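Local coordinates for envelope polyprotein (PDB 5FXU) that forms part of the Puumala hantavirus surface as the Gn ectodomain and probably contributes, within the envelope spike, to host-cell entry, at residues L5-I13 with V125-I135; Y184-F194 with T344-I355. One frame throughout, in Å; residues are numbered along the deposited sequence.

Contact 1: residues L5-I13 with V125-I135; sequences LKIECPHTI and VFLIGPIQTCI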
loop_
_atom_site.group_PDB
_atom_site.type_symbol
_atom_site.label_atom_id
_atom_site.label_comp_id
_atom_site.label_asym_id
_atom_site.label_seq_id
_atom_site.Cartn_x
_atom_site.Cartn_y
_atom_site.Cartn_z
ATOM N N LEU A 5 -2.572 14.941 -8.651
ATOM C CA LEU A 5 -2.268 14.469 -7.320
ATOM C C LEU A 5 -2.405 15.646 -6.356
ATOM O O LEU A 5 -1.611 16.574 -6.364
ATOM C CB LEU A 5 -0.880 13.839 -7.280
ATOM C CG LEU A 5 -0.578 12.859 -6.135
ATOM C CD1 LEU A 5 0.671 12.064 -6.460
ATOM C CD2 LEU A 5 -0.400 13.589 -4.813
ATOM N N LYS A 6 -3.456 15.606 -5.552
ATOM C CA LYS A 6 -3.796 16.691 -4.669
ATOM C C LYS A 6 -3.169 16.467 -3.288
ATOM O O LYS A 6 -3.168 15.375 -2.755
ATOM C CB LYS A 6 -5.322 16.857 -4.688
ATOM C CG LYS A 6 -5.864 18.139 -4.065
ATOM C CD LYS A 6 -7.379 18.298 -4.253
ATOM C CE LYS A 6 -7.800 18.291 -5.732
ATOM N NZ LYS A 6 -9.098 19.007 -5.947
ATOM N N ILE A 7 -2.542 17.511 -2.766
ATOM C CA ILE A 7 -2.022 17.512 -1.405
ATOM C C ILE A 7 -2.821 18.577 -0.653
ATOM O O ILE A 7 -2.886 19.725 -1.064
ATOM C CB ILE A 7 -0.507 17.806 -1.387
ATOM C CG1 ILE A 7 0.274 16.712 -2.114
ATOM C CG2 ILE A 7 0.031 17.987 0.029
ATOM C CD1 ILE A 7 0.292 15.371 -1.419
ATOM N N GLU A 8 -3.448 18.160 0.435
ATOM C CA GLU A 8 -4.124 19.052 1.327
ATOM C C GLU A 8 -3.111 19.536 2.378
ATOM O O GLU A 8 -2.609 18.757 3.182
ATOM C CB GLU A 8 -5.316 18.371 1.973
ATOM C CG GLU A 8 -6.139 19.312 2.851
ATOM C CD GLU A 8 -7.372 18.672 3.480
ATOM O OE1 GLU A 8 -7.377 17.430 3.710
ATOM O OE2 GLU A 8 -8.332 19.440 3.778
ATOM N N CYS A 9 -2.839 20.839 2.365
ATOM C CA CYS A 9 -1.872 21.483 3.270
ATOM C C CYS A 9 -2.517 22.044 4.543
ATOM O O CYS A 9 -3.442 22.844 4.451
ATOM C CB CYS A 9 -1.185 22.624 2.509
ATOM S SG CYS A 9 -0.102 21.988 1.218
ATOM N N PRO A 10 -2.011 21.667 5.732
ATOM C CA PRO A 10 -2.510 22.318 6.962
ATOM C C PRO A 10 -2.091 23.778 7.104
ATOM O O PRO A 10 -1.161 24.188 6.417
ATOM C CB PRO A 10 -1.869 21.488 8.081
ATOM C CG PRO A 10 -1.358 20.248 7.424
ATOM C CD PRO A 10 -0.958 20.691 6.056
ATOM N N HIS A 11 -2.738 24.538 8.005
ATOM C CA HIS A 11 -2.344 25.955 8.282
ATOM C C HIS A 11 -0.997 26.097 8.961
ATOM O O HIS A 11 -0.269 27.024 8.642
ATOM C CB HIS A 11 -3.379 26.704 9.107
ATOM C CG HIS A 11 -4.638 26.974 8.362
ATOM N ND1 HIS A 11 -4.757 27.972 7.416
ATOM C CD2 HIS A 11 -5.832 26.345 8.396
ATOM C CE1 HIS A 11 -5.978 27.952 6.909
ATOM N NE2 HIS A 11 -6.650 26.976 7.488
ATOM N N THR A 12 -0.675 25.193 9.887
ATOM C CA THR A 12 0.625 25.184 10.591
ATOM C C THR A 12 1.352 23.841 10.464
ATOM O O THR A 12 0.754 22.811 10.131
ATOM C CB THR A 12 0.480 25.495 12.107
ATOM O OG1 THR A 12 -0.146 24.393 12.790
ATOM C CG2 THR A 12 -0.323 26.792 12.342
ATOM N N ILE A 13 2.647 23.865 10.748
ATOM C CA ILE A 13 3.443 22.637 10.834
ATOM C C ILE A 13 3.154 21.925 12.164
ATOM O O ILE A 13 3.034 20.698 12.194
ATOM C CB ILE A 13 4.963 22.917 10.659
ATOM C CG1 ILE A 13 5.216 23.543 9.277
ATOM C CG2 ILE A 13 5.786 21.631 10.819
ATOM C CD1 ILE A 13 6.621 24.054 9.055
ATOM N N VAL A 125 0.173 6.190 -8.171
ATOM C CA VAL A 125 1.346 6.921 -7.678
ATOM C C VAL A 125 1.059 7.465 -6.287
ATOM O O VAL A 125 0.045 8.101 -6.085
ATOM C CB VAL A 125 1.708 8.064 -8.632
ATOM C CG1 VAL A 125 2.811 8.922 -8.050
ATOM C CG2 VAL A 125 2.135 7.490 -9.965
ATOM N N PHE A 126 1.970 7.209 -5.364
ATOM C CA PHE A 126 1.888 7.707 -3.995
ATOM C C PHE A 126 3.005 8.713 -3.776
ATOM O O PHE A 126 4.159 8.445 -4.127
ATOM C CB PHE A 126 2.072 6.562 -3.004
ATOM C CG PHE A 126 0.928 5.590 -2.997
ATOM C CD1 PHE A 126 0.921 4.476 -3.862
ATOM C CD2 PHE A 126 -0.155 5.768 -2.146
ATOM C CE1 PHE A 126 -0.148 3.574 -3.874
ATOM C CE2 PHE A 126 -1.232 4.876 -2.168
ATOM C CZ PHE A 126 -1.225 3.777 -3.039
ATOM N N LEU A 127 2.672 9.854 -3.168
ATOM C CA LEU A 127 3.666 10.871 -2.798
ATOM C C LEU A 127 3.515 11.181 -1.345
ATOM O O LEU A 127 2.431 11.547 -0.894
ATOM C CB LEU A 127 3.420 12.107 -3.620
ATOM C CG LEU A 127 4.335 13.292 -3.381
ATOM C CD1 LEU A 127 5.743 12.970 -3.829
ATOM C CD2 LEU A 127 3.812 14.493 -4.152
ATOM N N ILE A 128 4.599 11.000 -0.601
ATOM C CA ILE A 128 4.636 11.233 0.849
ATOM C C ILE A 128 5.813 12.130 1.143
ATOM O O ILE A 128 6.901 11.915 0.633
ATOM C CB ILE A 128 4.886 9.931 1.598
ATOM C CG1 ILE A 128 3.775 8.927 1.280
ATOM C CG2 ILE A 128 4.929 10.153 3.106
ATOM C CD1 ILE A 128 4.116 7.508 1.684
ATOM N N GLY A 129 5.621 13.123 1.993
ATOM C CA GLY A 129 6.725 13.985 2.330
ATOM C C GLY A 129 6.496 14.970 3.445
ATOM O O GLY A 129 5.434 15.023 4.042
ATOM N N PRO A 130 7.515 15.768 3.742
ATOM C CA PRO A 130 7.387 16.667 4.909
ATOM C C PRO A 130 6.382 17.778 4.672
ATOM O O PRO A 130 6.190 18.248 3.534
ATOM C CB PRO A 130 8.798 17.209 5.117
ATOM C CG PRO A 130 9.653 16.554 4.091
ATOM C CD PRO A 130 8.792 15.944 3.034
ATOM N N ILE A 131 5.743 18.195 5.752
ATOM C CA ILE A 131 4.743 19.252 5.676
ATOM C C ILE A 131 5.353 20.588 5.192
ATOM O O ILE A 131 4.635 21.381 4.613
ATOM C CB ILE A 131 3.963 19.366 7.006
ATOM C CG1 ILE A 131 3.167 18.066 7.222
ATOM C CG2 ILE A 131 2.974 20.528 6.980
ATOM C CD1 ILE A 131 2.569 17.858 8.602
ATOM N N GLN A 132 6.670 20.784 5.354
ATOM C CA GLN A 132 7.394 21.979 4.853
ATOM C C GLN A 132 7.269 22.170 3.341
ATOM O O GLN A 132 7.383 23.296 2.847
ATOM C CB GLN A 132 8.895 21.930 5.197
ATOM C CG GLN A 132 9.248 22.211 6.657
ATOM C CD GLN A 132 8.961 21.035 7.623
ATOM O OE1 GLN A 132 8.560 19.904 7.215
ATOM N NE2 GLN A 132 9.110 21.313 8.911
ATOM N N THR A 133 7.049 21.083 2.608
ATOM C CA THR A 133 6.818 21.145 1.167
ATOM C C THR A 133 5.671 22.089 0.797
ATOM O O THR A 133 5.741 22.764 -0.224
ATOM C CB THR A 133 6.512 19.753 0.583
ATOM O OG1 THR A 133 7.438 18.818 1.106
ATOM C CG2 THR A 133 6.676 19.752 -0.927
ATOM N N CYS A 134 4.644 22.132 1.639
ATOM C CA CYS A 134 3.543 23.083 1.533
ATOM C C CYS A 134 3.935 24.578 1.576
ATOM O O CYS A 134 3.213 25.422 1.048
ATOM C CB CYS A 134 2.518 22.796 2.641
ATOM S SG CYS A 134 1.542 21.274 2.359
ATOM N N ILE A 135 5.065 24.903 2.207
ATOM C CA ILE A 135 5.604 26.266 2.191
ATOM C C ILE A 135 6.353 26.503 0.880
ATOM O O ILE A 135 6.238 27.581 0.294
ATOM C CB ILE A 135 6.519 26.533 3.418
ATOM C CG1 ILE A 135 5.701 26.438 4.697
ATOM C CG2 ILE A 135 7.171 27.914 3.335
ATOM C CD1 ILE A 135 6.539 26.169 5.922
#
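The carbonyl oxygen Pro130 O is gripped twice by Thr133, by OG1 at 2.8 Å and by N at 3.1 Å, and this double hold closes a type I turn that presents Ile131 to Pro10 and leads into the short helix bearing Cys134, the disulfide partner of Cys9. In that bridge Cys9 SG and Cys134 SG are 2.1 Å apart. A CB-SG-SG-CB torsion of -82° makes the link left-handed, and on both cysteines the sulfur lies beside the backbone N, anti to the carbonyl carbon. The branch methyl Ile7 CG2 rests 4.3 Å from Cys134 SG. Beyond the bridge, the CG2 branch of Ile131 meets Pro10 CD at 4.0 Å, the two side chains crossing near a right angle. The less ordered Ile13 stretches its CD1 into the angle between Gln132 and Ile135, 3.8 Å from Ile135 CD1, while Gln132, bent at chi2 (76°), lays its amide end against that methyl. Toward the other end of the strands, Leu5 CD1 settles 4.0 Å from Leu127 CB and also touches Val125 CG1. The strand axes, 8.9 Å apart and inclined by 27°, are too distant for backbone pairing; strand 5-9 instead bonds to strand 147-155. The arrangement is consistent with the face-to-face packing of a beta sandwich, with a disulfide tying the end of strand 5-9 to the short helix that follows strand 125-130.

Contact 2: residues Y184-F194 with T344-I355; sequences YDIVTVMVRCF and TWTGFIPLPGEI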
loop_
_atom_site.group_PDB
_atom_site.type_symbol
_atom_site.label_atom_id
_atom_site.label_comp_id
_atom_site.label_asym_id
_atom_site.label_seq_id
_atom_site.Cartn_x
_atom_site.Cartn_y
_atom_site.Cartn_z
ATOM N N TYR A 184 -18.044 12.533 21.983
ATOM C CA TYR A 184 -17.217 13.011 20.865
ATOM C C TYR A 184 -17.895 12.776 19.492
ATOM O O TYR A 184 -18.812 11.971 19.416
ATOM C CB TYR A 184 -15.781 12.449 20.997
ATOM C CG TYR A 184 -15.640 10.946 21.261
ATOM C CD1 TYR A 184 -16.348 9.992 20.514
ATOM C CD2 TYR A 184 -14.747 10.468 22.238
ATOM C CE1 TYR A 184 -16.198 8.622 20.740
ATOM C CE2 TYR A 184 -14.587 9.092 22.472
ATOM C CZ TYR A 184 -15.313 8.168 21.721
ATOM O OH TYR A 184 -15.161 6.808 21.932
ATOM N N ASP A 185 -17.520 13.525 18.447
ATOM C CA ASP A 185 -18.005 13.253 17.071
ATOM C C ASP A 185 -17.191 12.130 16.434
ATOM O O ASP A 185 -16.078 11.852 16.849
ATOM C CB ASP A 185 -17.889 14.489 16.183
ATOM C CG ASP A 185 -18.748 15.655 16.673
ATOM O OD1 ASP A 185 -19.981 15.489 16.781
ATOM O OD2 ASP A 185 -18.197 16.749 16.922
ATOM N N ILE A 186 -17.761 11.491 15.421
ATOM C CA ILE A 186 -17.113 10.374 14.751
ATOM C C ILE A 186 -17.087 10.624 13.256
ATOM O O ILE A 186 -18.126 10.733 12.639
ATOM C CB ILE A 186 -17.841 9.051 15.047
ATOM C CG1 ILE A 186 -17.734 8.746 16.548
ATOM C CG2 ILE A 186 -17.269 7.902 14.211
ATOM C CD1 ILE A 186 -18.550 7.552 16.996
ATOM N N VAL A 187 -15.892 10.622 12.676
ATOM C CA VAL A 187 -15.714 10.833 11.245
ATOM C C VAL A 187 -14.871 9.707 10.643
ATOM O O VAL A 187 -13.877 9.266 11.214
ATOM C CB VAL A 187 -15.060 12.211 10.977
ATOM C CG1 VAL A 187 -14.863 12.424 9.496
ATOM C CG2 VAL A 187 -15.949 13.326 11.521
ATOM N N THR A 188 -15.276 9.248 9.479
ATOM C CA THR A 188 -14.567 8.198 8.753
ATOM C C THR A 188 -13.465 8.787 7.874
ATOM O O THR A 188 -13.763 9.626 7.046
ATOM C CB THR A 188 -15.569 7.397 7.934
ATOM O OG1 THR A 188 -16.370 6.645 8.849
ATOM C CG2 THR A 188 -14.897 6.463 7.002
ATOM N N VAL A 189 -12.216 8.355 8.074
ATOM C CA VAL A 189 -11.073 8.900 7.332
ATOM C C VAL A 189 -10.331 7.810 6.553
ATOM O O VAL A 189 -10.340 6.639 6.923
ATOM C CB VAL A 189 -10.050 9.662 8.218
ATOM C CG1 VAL A 189 -10.734 10.786 8.963
ATOM C CG2 VAL A 189 -9.365 8.755 9.219
ATOM N N MET A 190 -9.660 8.238 5.500
ATOM C CA MET A 190 -8.821 7.374 4.694
ATOM C C MET A 190 -7.535 7.024 5.427
ATOM O O MET A 190 -6.952 7.854 6.124
ATOM C CB MET A 190 -8.500 8.040 3.362
ATOM C CG MET A 190 -7.656 7.179 2.429
ATOM S SD MET A 190 -7.398 7.836 0.740
ATOM C CE MET A 190 -9.001 7.492 0.037
ATOM N N VAL A 191 -7.105 5.779 5.256
ATOM C CA VAL A 191 -5.819 5.318 5.734
ATOM C C VAL A 191 -5.112 4.670 4.567
ATOM O O VAL A 191 -5.723 3.877 3.847
ATOM C CB VAL A 191 -5.946 4.316 6.890
ATOM C CG1 VAL A 191 -4.578 3.982 7.462
ATOM C CG2 VAL A 191 -6.704 4.940 8.032
ATOM N N ARG A 192 -3.850 5.040 4.377
ATOM C CA ARG A 192 -2.968 4.429 3.369
ATOM C C ARG A 192 -1.733 3.840 4.025
ATOM O O ARG A 192 -1.063 4.526 4.774
ATOM C CB ARG A 192 -2.544 5.451 2.309
ATOM C CG ARG A 192 -3.638 5.730 1.310
ATOM C CD ARG A 192 -3.642 7.036 0.551
ATOM N NE ARG A 192 -3.951 8.264 1.273
ATOM C CZ ARG A 192 -4.163 9.435 0.689
ATOM N NH1 ARG A 192 -4.128 9.555 -0.638
ATOM N NH2 ARG A 192 -4.430 10.491 1.441
ATOM N N CYS A 193 -1.474 2.568 3.726
ATOM C CA CYS A 193 -0.467 1.764 4.396
ATOM C C CYS A 193 0.476 1.079 3.418
ATOM O O CYS A 193 0.048 0.633 2.368
ATOM C CB CYS A 193 -1.138 0.649 5.204
ATOM S SG CYS A 193 -2.279 1.200 6.461
ATOM N N PHE A 194 1.743 0.976 3.811
ATOM C CA PHE A 194 2.807 0.399 2.994
ATOM C C PHE A 194 3.442 -0.726 3.773
ATOM O O PHE A 194 3.731 -0.582 4.952
ATOM C CB PHE A 194 3.824 1.479 2.600
ATOM C CG PHE A 194 3.167 2.657 1.949
ATOM C CD1 PHE A 194 2.536 3.633 2.731
ATOM C CD2 PHE A 194 3.065 2.737 0.577
ATOM C CE1 PHE A 194 1.844 4.682 2.132
ATOM C CE2 PHE A 194 2.396 3.797 -0.028
ATOM C CZ PHE A 194 1.768 4.762 0.736
ATOM N N THR A 344 0.600 -2.455 -0.738
ATOM C CA THR A 344 -0.093 -1.262 -0.277
ATOM C C THR A 344 -1.537 -1.610 0.022
ATOM O O THR A 344 -2.057 -2.594 -0.491
ATOM C CB THR A 344 -0.082 -0.128 -1.307
ATOM O OG1 THR A 344 -0.945 -0.459 -2.407
ATOM C CG2 THR A 344 1.345 0.137 -1.799
ATOM N N TRP A 345 -2.156 -0.810 0.875
ATOM C CA TRP A 345 -3.521 -1.056 1.331
ATOM C C TRP A 345 -4.171 0.282 1.639
ATOM O O TRP A 345 -3.600 1.100 2.370
ATOM C CB TRP A 345 -3.528 -1.935 2.591
ATOM C CG TRP A 345 -4.918 -2.314 3.052
ATOM C CD1 TRP A 345 -5.619 -3.409 2.680
ATOM C CD2 TRP A 345 -5.750 -1.587 3.955
ATOM N NE1 TRP A 345 -6.849 -3.423 3.299
ATOM C CE2 TRP A 345 -6.959 -2.310 4.085
ATOM C CE3 TRP A 345 -5.595 -0.396 4.674
ATOM C CZ2 TRP A 345 -8.020 -1.881 4.911
ATOM C CZ3 TRP A 345 -6.652 0.040 5.507
ATOM C CH2 TRP A 345 -7.841 -0.705 5.618
ATOM N N THR A 346 -5.341 0.498 1.053
ATOM C CA THR A 346 -6.096 1.719 1.213
ATOM C C THR A 346 -7.474 1.337 1.746
ATOM O O THR A 346 -8.157 0.463 1.198
ATOM C CB THR A 346 -6.188 2.506 -0.120
ATOM O OG1 THR A 346 -4.859 2.817 -0.588
ATOM C CG2 THR A 346 -6.928 3.809 0.067
ATOM N N GLY A 347 -7.864 1.980 2.846
ATOM C CA GLY A 347 -9.175 1.781 3.442
ATOM C C GLY A 347 -9.606 2.950 4.295
ATOM O O GLY A 347 -9.033 4.023 4.212
ATOM N N PHE A 348 -10.645 2.735 5.091
ATOM C CA PHE A 348 -11.267 3.785 5.895
ATOM C C PHE A 348 -11.504 3.289 7.312
ATOM O O PHE A 348 -11.890 2.141 7.505
ATOM C CB PHE A 348 -12.575 4.240 5.259
ATOM C CG PHE A 348 -12.399 4.771 3.867
ATOM C CD1 PHE A 348 -12.402 3.912 2.772
ATOM C CD2 PHE A 348 -12.196 6.129 3.648
ATOM C CE1 PHE A 348 -12.225 4.401 1.476
ATOM C CE2 PHE A 348 -12.032 6.626 2.356
ATOM C CZ PHE A 348 -12.035 5.762 1.269
ATOM N N ILE A 349 -11.248 4.152 8.293
ATOM C CA ILE A 349 -11.555 3.863 9.690
ATOM C C ILE A 349 -12.293 5.038 10.333
ATOM O O ILE A 349 -12.029 6.214 9.996
ATOM C CB ILE A 349 -10.295 3.502 10.515
ATOM C CG1 ILE A 349 -9.333 4.692 10.649
ATOM C CG2 ILE A 349 -9.596 2.301 9.895
ATOM C CD1 ILE A 349 -8.196 4.474 11.629
ATOM N N PRO A 350 -13.219 4.735 11.263
ATOM C CA PRO A 350 -13.874 5.788 12.025
ATOM C C PRO A 350 -12.957 6.334 13.116
ATOM O O PRO A 350 -12.336 5.557 13.829
ATOM C CB PRO A 350 -15.076 5.071 12.624
ATOM C CG PRO A 350 -14.628 3.659 12.800
ATOM C CD PRO A 350 -13.700 3.395 11.652
ATOM N N LEU A 351 -12.851 7.654 13.220
ATOM C CA LEU A 351 -12.102 8.285 14.302
ATOM C C LEU A 351 -13.008 9.122 15.191
ATOM O O LEU A 351 -13.847 9.864 14.693
ATOM C CB LEU A 351 -11.015 9.210 13.765
ATOM C CG LEU A 351 -9.835 8.583 13.036
ATOM C CD1 LEU A 351 -8.906 9.586 12.370
ATOM C CD2 LEU A 351 -9.035 7.720 13.981
ATOM N N PRO A 352 -12.815 9.024 16.514
ATOM C CA PRO A 352 -13.489 9.924 17.426
ATOM C C PRO A 352 -12.751 11.259 17.488
ATOM O O PRO A 352 -11.521 11.298 17.408
ATOM C CB PRO A 352 -13.400 9.185 18.752
ATOM C CG PRO A 352 -12.111 8.459 18.677
ATOM C CD PRO A 352 -11.911 8.109 17.229
ATOM N N GLY A 353 -13.510 12.343 17.608
ATOM C CA GLY A 353 -12.949 13.697 17.681
ATOM C C GLY A 353 -14.017 14.774 17.742
ATOM O O GLY A 353 -15.095 14.543 18.285
ATOM N N GLU A 354 -13.726 15.936 17.154
ATOM C CA GLU A 354 -14.626 17.086 17.180
ATOM C C GLU A 354 -14.743 17.734 15.793
ATOM O O GLU A 354 -13.743 18.057 15.171
ATOM C CB GLU A 354 -14.141 18.097 18.205
ATOM C CG GLU A 354 -14.051 17.561 19.639
ATOM C CD GLU A 354 -14.216 18.633 20.709
ATOM O OE1 GLU A 354 -15.299 19.247 20.714
ATOM O OE2 GLU A 354 -13.303 18.844 21.562
ATOM N N ILE A 355 -15.973 17.900 15.312
ATOM C CA ILE A 355 -16.257 18.486 13.980
ATOM C C ILE A 355 -16.041 20.009 13.820
ATOM O O ILE A 355 -15.692 20.467 12.726
ATOM C CB ILE A 355 -17.672 18.031 13.500
ATOM C CG1 ILE A 355 -17.574 16.616 12.904
ATOM C CG2 ILE A 355 -18.285 18.993 12.487
ATOM C CD1 ILE A 355 -18.894 15.957 12.557
#
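Tyr184 chi1 of 49° sets CG between its own backbone N and carbonyl carbon, bringing the poorly ordered ring alongside Pro352, whose CB stands over the face of the Tyr184 ring, 3.5 Å from its centroid, in a CH-pi contact. Met190 is extended until chi3 (-76°), where the bend brings its CE 3.7 Å from Phe348 CZ. The same chain lays Met190 SD 3.5 Å above the guanidinium plane of Arg192, offset toward the rim; Arg192 NH1 bonds to Ser23 OG and NH2 to Gly235 O. Between the strands run ten backbone hydrogen bonds in five antiparallel hydrogen-bonded pairs, from Asp185 with Gly353 to Cys193 with Trp345. Pro350 and Pro352 fall in non-hydrogen-bonded pairs, where the pairing asks for no N-H, so this central antiparallel pair of a larger beta assembly in the Gn head continues past both prolines. Strand 185-197 is flanked on its other side by strand 228-234, to which Cys193 is tied by its disulfide with Cys232. On the face carrying Val187, Val189 and Val191, Val191 CG2 touches Ile349 CG1 at 3.7 Å, while Val189 CG2 and Leu351 CD1 are pressed to 3.3 Å, tighter than ordinary carbon contact. Trp345 also lies on this face. Its indole runs forward along its own strand, toward Gly347, with Gly347 N 3.5 Å above the plane toward the rim; Gly347 has no side chain to obstruct it. Cys193 SG approaches the indole obliquely, 4.1 Å from Trp345 CE3, and Trp345 NE1 donates to Ala261 O. At the far end Asp185 OD2 receives a nearly straight bond from the N of the poorly ordered Ile355 at 3.0 Å, met on the anti side and out of the carboxylate plane.

Overall arrangement
Contact 1 closes before contact 2 opens along the chain, and their centres lie 18 Å apart within the Gn head. Strand 120-130 links them physically. One of its faces carries Val125 and Leu127 toward strand 3-9, while Phe126 and Ile128 point the other way and pack on Phe194 of contact 2. Phe126 and Phe194 meet edge-to-face, with Phe126 CD2 and Phe194 CZ 3.6 Å apart. The two contacts are also connected by strand pairing, from 120-130 through 19-30, 237-243 and 228-234 to 185-197. Strand 120-130 thus has apolar neighbours on both faces, joining the N-terminal strand to the pair formed by 185-197 and 340-354.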